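Local coordinates for SAM-dependent O-methyltransferase (Leptospira interrogans, PDB 2HNK), which probably transfers the methyl group of S-adenosylmethionine to a hydroxyl oxygen of an acceptor, as other O-methyltransferases of its family do, at residues 42-45 and 46-50; 71-74 and 75-79. All coordinates share one frame; numbering follows the deposited sequence.

Contact 1: residues 42-45 and 46-50; sequences MQIS and PEEGQ. With SAH (S-adenosyl-L-homocysteine), chain O.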
loop_
_atom_site.group_PDB
_atom_site.type_symbol
_atom_site.label_atom_id
_atom_site.label_comp_id
_atom_site.label_asym_id
_atom_site.label_seq_id
_atom_site.Cartn_x
_atom_site.Cartn_y
_atom_site.Cartn_z
ATOM N N MET C 42 -15.300 -7.320 14.025
ATOM C CA MET C 42 -14.993 -8.084 12.824
ATOM C C MET C 42 -14.821 -7.176 11.602
ATOM O O MET C 42 -14.288 -7.605 10.573
ATOM C CB MET C 42 -16.083 -9.127 12.571
ATOM C CG MET C 42 -15.628 -10.299 11.736
ATOM S SD MET C 42 -16.420 -11.860 12.154
ATOM C CE MET C 42 -18.067 -11.673 11.499
ATOM N N GLN C 43 -15.261 -5.923 11.713
ATOM C CA GLN C 43 -15.126 -4.995 10.593
ATOM C C GLN C 43 -13.912 -4.058 10.690
ATOM O O GLN C 43 -13.474 -3.653 11.785
ATOM C CB GLN C 43 -16.416 -4.207 10.339
ATOM C CG GLN C 43 -16.690 -3.084 11.315
ATOM C CD GLN C 43 -17.289 -1.868 10.642
ATOM O OE1 GLN C 43 -18.137 -1.972 9.743
ATOM N NE2 GLN C 43 -16.848 -0.700 11.076
ATOM N N ILE C 44 -13.405 -3.713 9.509
ATOM C CA ILE C 44 -12.211 -2.902 9.347
ATOM C C ILE C 44 -12.399 -1.464 9.846
ATOM O O ILE C 44 -13.529 -0.998 10.035
ATOM C CB ILE C 44 -11.723 -2.945 7.868
ATOM C CG1 ILE C 44 -12.677 -2.194 6.942
ATOM C CG2 ILE C 44 -11.578 -4.403 7.388
ATOM C CD1 ILE C 44 -12.163 -2.065 5.536
ATOM N N SER C 45 -11.282 -0.784 10.098
ATOM C CA SER C 45 -11.277 0.652 10.365
ATOM C C SER C 45 -11.518 1.428 9.060
ATOM O O SER C 45 -11.288 0.890 7.968
ATOM C CB SER C 45 -9.928 1.055 10.966
ATOM O OG SER C 45 -8.855 0.500 10.220
ATOM N N PRO C 46 -12.006 2.679 9.161
ATOM C CA PRO C 46 -12.101 3.532 7.972
ATOM C C PRO C 46 -10.736 3.869 7.342
ATOM O O PRO C 46 -10.656 4.064 6.135
ATOM C CB PRO C 46 -12.807 4.791 8.488
ATOM C CG PRO C 46 -12.653 4.760 9.950
ATOM C CD PRO C 46 -12.544 3.341 10.361
ATOM N N GLU C 47 -9.694 3.931 8.166
ATOM C CA GLU C 47 -8.313 4.039 7.710
ATOM C C GLU C 47 -7.937 2.855 6.822
ATOM O O GLU C 47 -7.399 3.034 5.734
ATOM C CB GLU C 47 -7.346 4.112 8.900
ATOM C CG GLU C 47 -7.397 5.398 9.738
ATOM C CD GLU C 47 -8.503 5.408 10.788
ATOM O OE1 GLU C 47 -8.622 6.433 11.499
ATOM O OE2 GLU C 47 -9.251 4.407 10.907
ATOM N N GLU C 48 -8.207 1.640 7.293
ATOM C CA GLU C 48 -7.948 0.469 6.471
ATOM C C GLU C 48 -8.777 0.509 5.185
ATOM O O GLU C 48 -8.272 0.184 4.117
ATOM C CB GLU C 48 -8.183 -0.836 7.224
ATOM C CG GLU C 48 -8.045 -2.039 6.304
ATOM C CD GLU C 48 -8.085 -3.372 7.001
ATOM O OE1 GLU C 48 -7.798 -4.363 6.320
ATOM O OE2 GLU C 48 -8.385 -3.441 8.209
ATOM N N GLY C 49 -10.036 0.926 5.305
ATOM C CA GLY C 49 -10.897 1.169 4.151
ATOM C C GLY C 49 -10.236 2.023 3.081
ATOM O O GLY C 49 -10.202 1.642 1.907
ATOM N N GLN C 50 -9.679 3.157 3.506
ATOM C CA GLN C 50 -8.986 4.092 2.616
ATOM C C GLN C 50 -7.736 3.493 1.984
ATOM O O GLN C 50 -7.401 3.793 0.824
ATOM C CB GLN C 50 -8.634 5.390 3.353
ATOM C CG GLN C 50 -9.650 6.488 3.188
ATOM C CD GLN C 50 -9.824 6.894 1.745
ATOM O OE1 GLN C 50 -10.834 6.563 1.124
ATOM N NE2 GLN C 50 -8.834 7.594 1.188
HETATM N N SAH O . -14.683 -7.753 5.079
HETATM C CA SAH O . -15.624 -7.549 6.224
HETATM C CB SAH O . -15.188 -8.397 7.419
HETATM C CG SAH O . -15.246 -9.907 7.170
HETATM S SD SAH O . -15.670 -10.769 8.699
HETATM C C SAH O . -15.807 -6.075 6.623
HETATM O O SAH O . -16.642 -5.743 7.470
HETATM O OXT SAH O . -15.134 -5.181 6.113
HETATM C "C5'" SAH O . -15.649 -12.420 7.954
HETATM C "C4'" SAH O . -16.909 -12.809 7.185
HETATM O "O4'" SAH O . -16.643 -13.992 6.460
HETATM C "C3'" SAH O . -18.094 -13.101 8.090
HETATM O "O3'" SAH O . -19.189 -12.329 7.657
HETATM C "C2'" SAH O . -18.416 -14.571 7.906
HETATM O "O2'" SAH O . -19.811 -14.769 7.806
HETATM C "C1'" SAH O . -17.714 -14.906 6.593
HETATM N N9 SAH O . -17.247 -16.308 6.503
HETATM C C8 SAH O . -16.874 -17.161 7.518
HETATM N N7 SAH O . -16.528 -18.356 6.977
HETATM C C5 SAH O . -16.670 -18.280 5.631
HETATM C C6 SAH O . -16.461 -19.190 4.595
HETATM N N6 SAH O . -16.035 -20.423 4.845
HETATM N N1 SAH O . -16.708 -18.810 3.289
HETATM C C2 SAH O . -17.153 -17.532 3.003
HETATM N N3 SAH O . -17.358 -16.632 4.032
HETATM C C4 SAH O . -17.125 -16.999 5.323
#

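Contact 2: residues 71-74 and 75-79; sequences TGYS and SLCFA. With SAH (S-adenosyl-L-homocysteine), chain O.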
loop_
_atom_site.group_PDB
_atom_site.type_symbol
_atom_site.label_atom_id
_atom_site.label_comp_id
_atom_site.label_asym_id
_atom_site.label_seq_id
_atom_site.Cartn_x
_atom_site.Cartn_y
_atom_site.Cartn_z
ATOM N N THR C 71 -20.857 -7.303 7.105
ATOM C CA THR C 71 -21.842 -6.231 6.887
ATOM C C THR C 71 -21.452 -5.253 5.764
ATOM O O THR C 71 -22.169 -4.281 5.497
ATOM C CB THR C 71 -22.166 -5.464 8.185
ATOM O OG1 THR C 71 -20.948 -5.019 8.797
ATOM C CG2 THR C 71 -22.936 -6.352 9.161
ATOM N N GLY C 72 -20.304 -5.503 5.137
ATOM C CA GLY C 72 -19.975 -4.917 3.847
ATOM C C GLY C 72 -19.058 -3.712 3.725
ATOM O O GLY C 72 -18.927 -3.173 2.622
ATOM N N TYR C 73 -18.401 -3.297 4.812
ATOM C CA TYR C 73 -17.612 -2.054 4.770
ATOM C C TYR C 73 -16.517 -2.070 3.709
ATOM O O TYR C 73 -16.393 -1.121 2.931
ATOM C CB TYR C 73 -17.024 -1.661 6.145
ATOM C CG TYR C 73 -16.503 -0.224 6.180
ATOM C CD1 TYR C 73 -15.194 0.080 5.799
ATOM C CD2 TYR C 73 -17.329 0.831 6.571
ATOM C CE1 TYR C 73 -14.721 1.393 5.816
ATOM C CE2 TYR C 73 -16.861 2.150 6.594
ATOM C CZ TYR C 73 -15.558 2.419 6.214
ATOM O OH TYR C 73 -15.095 3.715 6.230
ATOM N N SER C 74 -15.733 -3.141 3.676
ATOM C CA SER C 74 -14.606 -3.222 2.763
ATOM C C SER C 74 -15.069 -3.291 1.313
ATOM O O SER C 74 -14.473 -2.654 0.441
ATOM C CB SER C 74 -13.681 -4.401 3.112
ATOM O OG SER C 74 -14.338 -5.651 3.025
ATOM N N SER C 75 -16.149 -4.038 1.063
ATOM C CA SER C 75 -16.724 -4.157 -0.289
ATOM C C SER C 75 -17.197 -2.794 -0.795
ATOM O O SER C 75 -17.077 -2.491 -1.974
ATOM C CB SER C 75 -17.868 -5.189 -0.328
ATOM O OG SER C 75 -18.959 -4.786 0.478
ATOM N N LEU C 76 -17.719 -1.985 0.123
ATOM C CA LEU C 76 -18.114 -0.599 -0.148
ATOM C C LEU C 76 -16.907 0.232 -0.586
ATOM O O LEU C 76 -17.008 1.034 -1.511
ATOM C CB LEU C 76 -18.726 -0.008 1.116
ATOM C CG LEU C 76 -20.034 0.779 1.175
ATOM C CD1 LEU C 76 -21.109 0.266 0.211
ATOM C CD2 LEU C 76 -20.536 0.782 2.630
ATOM N N CYS C 77 -15.759 0.011 0.061
ATOM C CA CYS C 77 -14.518 0.697 -0.306
ATOM C C CYS C 77 -13.984 0.247 -1.658
ATOM O O CYS C 77 -13.613 1.077 -2.478
ATOM C CB CYS C 77 -13.445 0.513 0.770
ATOM S SG CYS C 77 -13.946 1.187 2.342
ATOM N N PHE C 78 -13.932 -1.066 -1.879
ATOM C CA PHE C 78 -13.540 -1.607 -3.174
ATOM C C PHE C 78 -14.467 -1.133 -4.289
ATOM O O PHE C 78 -13.988 -0.696 -5.331
ATOM C CB PHE C 78 -13.526 -3.138 -3.156
ATOM C CG PHE C 78 -12.398 -3.732 -2.359
ATOM C CD1 PHE C 78 -12.662 -4.578 -1.285
ATOM C CD2 PHE C 78 -11.072 -3.452 -2.683
ATOM C CE1 PHE C 78 -11.623 -5.140 -0.537
ATOM C CE2 PHE C 78 -10.025 -4.001 -1.939
ATOM C CZ PHE C 78 -10.308 -4.856 -0.863
ATOM N N ALA C 79 -15.781 -1.212 -4.058
ATOM C CA ALA C 79 -16.777 -0.888 -5.082
ATOM C C ALA C 79 -16.718 0.567 -5.521
ATOM O O ALA C 79 -16.812 0.846 -6.717
ATOM C CB ALA C 79 -18.200 -1.274 -4.636
HETATM N N SAH O . -14.683 -7.753 5.079
HETATM C CA SAH O . -15.624 -7.549 6.224
HETATM C CB SAH O . -15.188 -8.397 7.419
HETATM C CG SAH O . -15.246 -9.907 7.170
HETATM S SD SAH O . -15.670 -10.769 8.699
HETATM C C SAH O . -15.807 -6.075 6.623
HETATM O O SAH O . -16.642 -5.743 7.470
HETATM O OXT SAH O . -15.134 -5.181 6.113
HETATM C "C5'" SAH O . -15.649 -12.420 7.954
HETATM C "C4'" SAH O . -16.909 -12.809 7.185
HETATM O "O4'" SAH O . -16.643 -13.992 6.460
HETATM C "C3'" SAH O . -18.094 -13.101 8.090
HETATM O "O3'" SAH O . -19.189 -12.329 7.657
HETATM C "C2'" SAH O . -18.416 -14.571 7.906
HETATM O "O2'" SAH O . -19.811 -14.769 7.806
HETATM C "C1'" SAH O . -17.714 -14.906 6.593
HETATM N N9 SAH O . -17.247 -16.308 6.503
HETATM C C8 SAH O . -16.874 -17.161 7.518
HETATM N N7 SAH O . -16.528 -18.356 6.977
HETATM C C5 SAH O . -16.670 -18.280 5.631
HETATM C C6 SAH O . -16.461 -19.190 4.595
HETATM N N6 SAH O . -16.035 -20.423 4.845
HETATM N N1 SAH O . -16.708 -18.810 3.289
HETATM C C2 SAH O . -17.153 -17.532 3.003
HETATM N N3 SAH O . -17.358 -16.632 4.032
HETATM C C4 SAH O . -17.125 -16.999 5.323
#

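Contact 1: residues 42-45 and 46-50
Ser45 caps helix 46-59, taking up Glu48 N on its hydroxyl: the donor lies 3.2 Å from Ser45 OG and the N-H points at it within 25° of a straight line, a classic N-cap. One residue on, the first regular helical bond runs from Gly49 N to Ser45 O at 2.9 Å, so side chain and carbonyl of one serine together serve two amides of the opening turn. Serine suits the cap because its short arm, at a chi1 of 47°, reaches forward to the N-H of Glu48. Pro46 suits the first turn equally well, having no N-H that would need an acceptor there; its carbonyl O takes Gln50 N at 2.9 Å. Glu47 bends round so that OE2 lies 3.4 Å from Ser45 CB; its charge has a long, weak ion pair with Lys4 of the second subunit. Gln50 NE2 donates to Val216 O of that same subunit.

Ahead of the cap, Ile44 is buried and crosses the extended Glu48 side chain at about a right angle. Its branch point packs on the carboxylate, while Ile44 CD1 lies 3.7 Å from Gly49 N. Glu48 OE1 lies close to the like-charged Asp180 OD1. Upstream, the loop borders S-adenosylhomocysteine: Gln43 CB sits 3.3 Å from ligand O, its OE1 making a weak hydrogen bond with Thr34 OG1, and Met42, flexible and apolar, lays CE 3.7 Å from ligand C3'.

Contact 2: residues 71-74 and 75-79
Ser74 lies one turn before Phe78 in helix 73-81, and its carbonyl accepts Phe78 N at 2.9 Å in a nearly straight bond. Its side chain leaves the helix toward S-adenosylhomocysteine. CB packs 3.4 Å from ligand OXT, and from there a chi1 of 61° directs OG to the ligand amine: SAH N donates to Ser74 OG at 3.0 Å. The same OG is hydrogen-bonded to Glu66 OE2 of strand 63-67, a second partner consistent with fixing its rotation. Ser74 N completes the grip by donating to ligand OXT at 3.2 Å, so one small polar residue holds both the amine and the carboxylate.

This is the start of the helix in the first beta-alpha-beta unit of the Rossmann-like fold, where the turn after strand 63-67 brings the helix N-terminus, whose dipole would favour a carboxylate there, close to the ligand. Gly72, at the N-cap position with phi at +100°, makes that turn where a side chain would jam against the preceding carbonyl. Its own O accepts two donors, Leu76 N at 3.0 Å and Ser75 OG at 2.7 Å; the serine hydroxyl folds back onto the helix and also pairs with Trp105 NE1. On another side of the helix Tyr73 OH bonds with Glu23 OE1, while its ring meets Cys77 obliquely in a sulfur-aromatic contact, CE1 lying 3.6 Å from SG.

The two contacts follow one another along the chain, each at the N-terminal end of a helix: contact 1 opens helix 46-59, strand 63-67 comes next, and contact 2 opens helix 73-81. Their centres are about 9 Å apart and they touch directly, Ile44 packing on Tyr73 and Ser74, and Pro46 CB resting 3.4 Å from Tyr73 OH. Both helix starts lie toward the C-terminal end of strand 63-67, an inner strand of the mixed seven-stranded Rossmann-like sheet. Together they wall in part of S-adenosylhomocysteine, with Met42 beside the sulfur and Gln43, Ile44 and Ser74 around the amino acid end; Asp92 and Ala121, farther along the chain, complete more of the site.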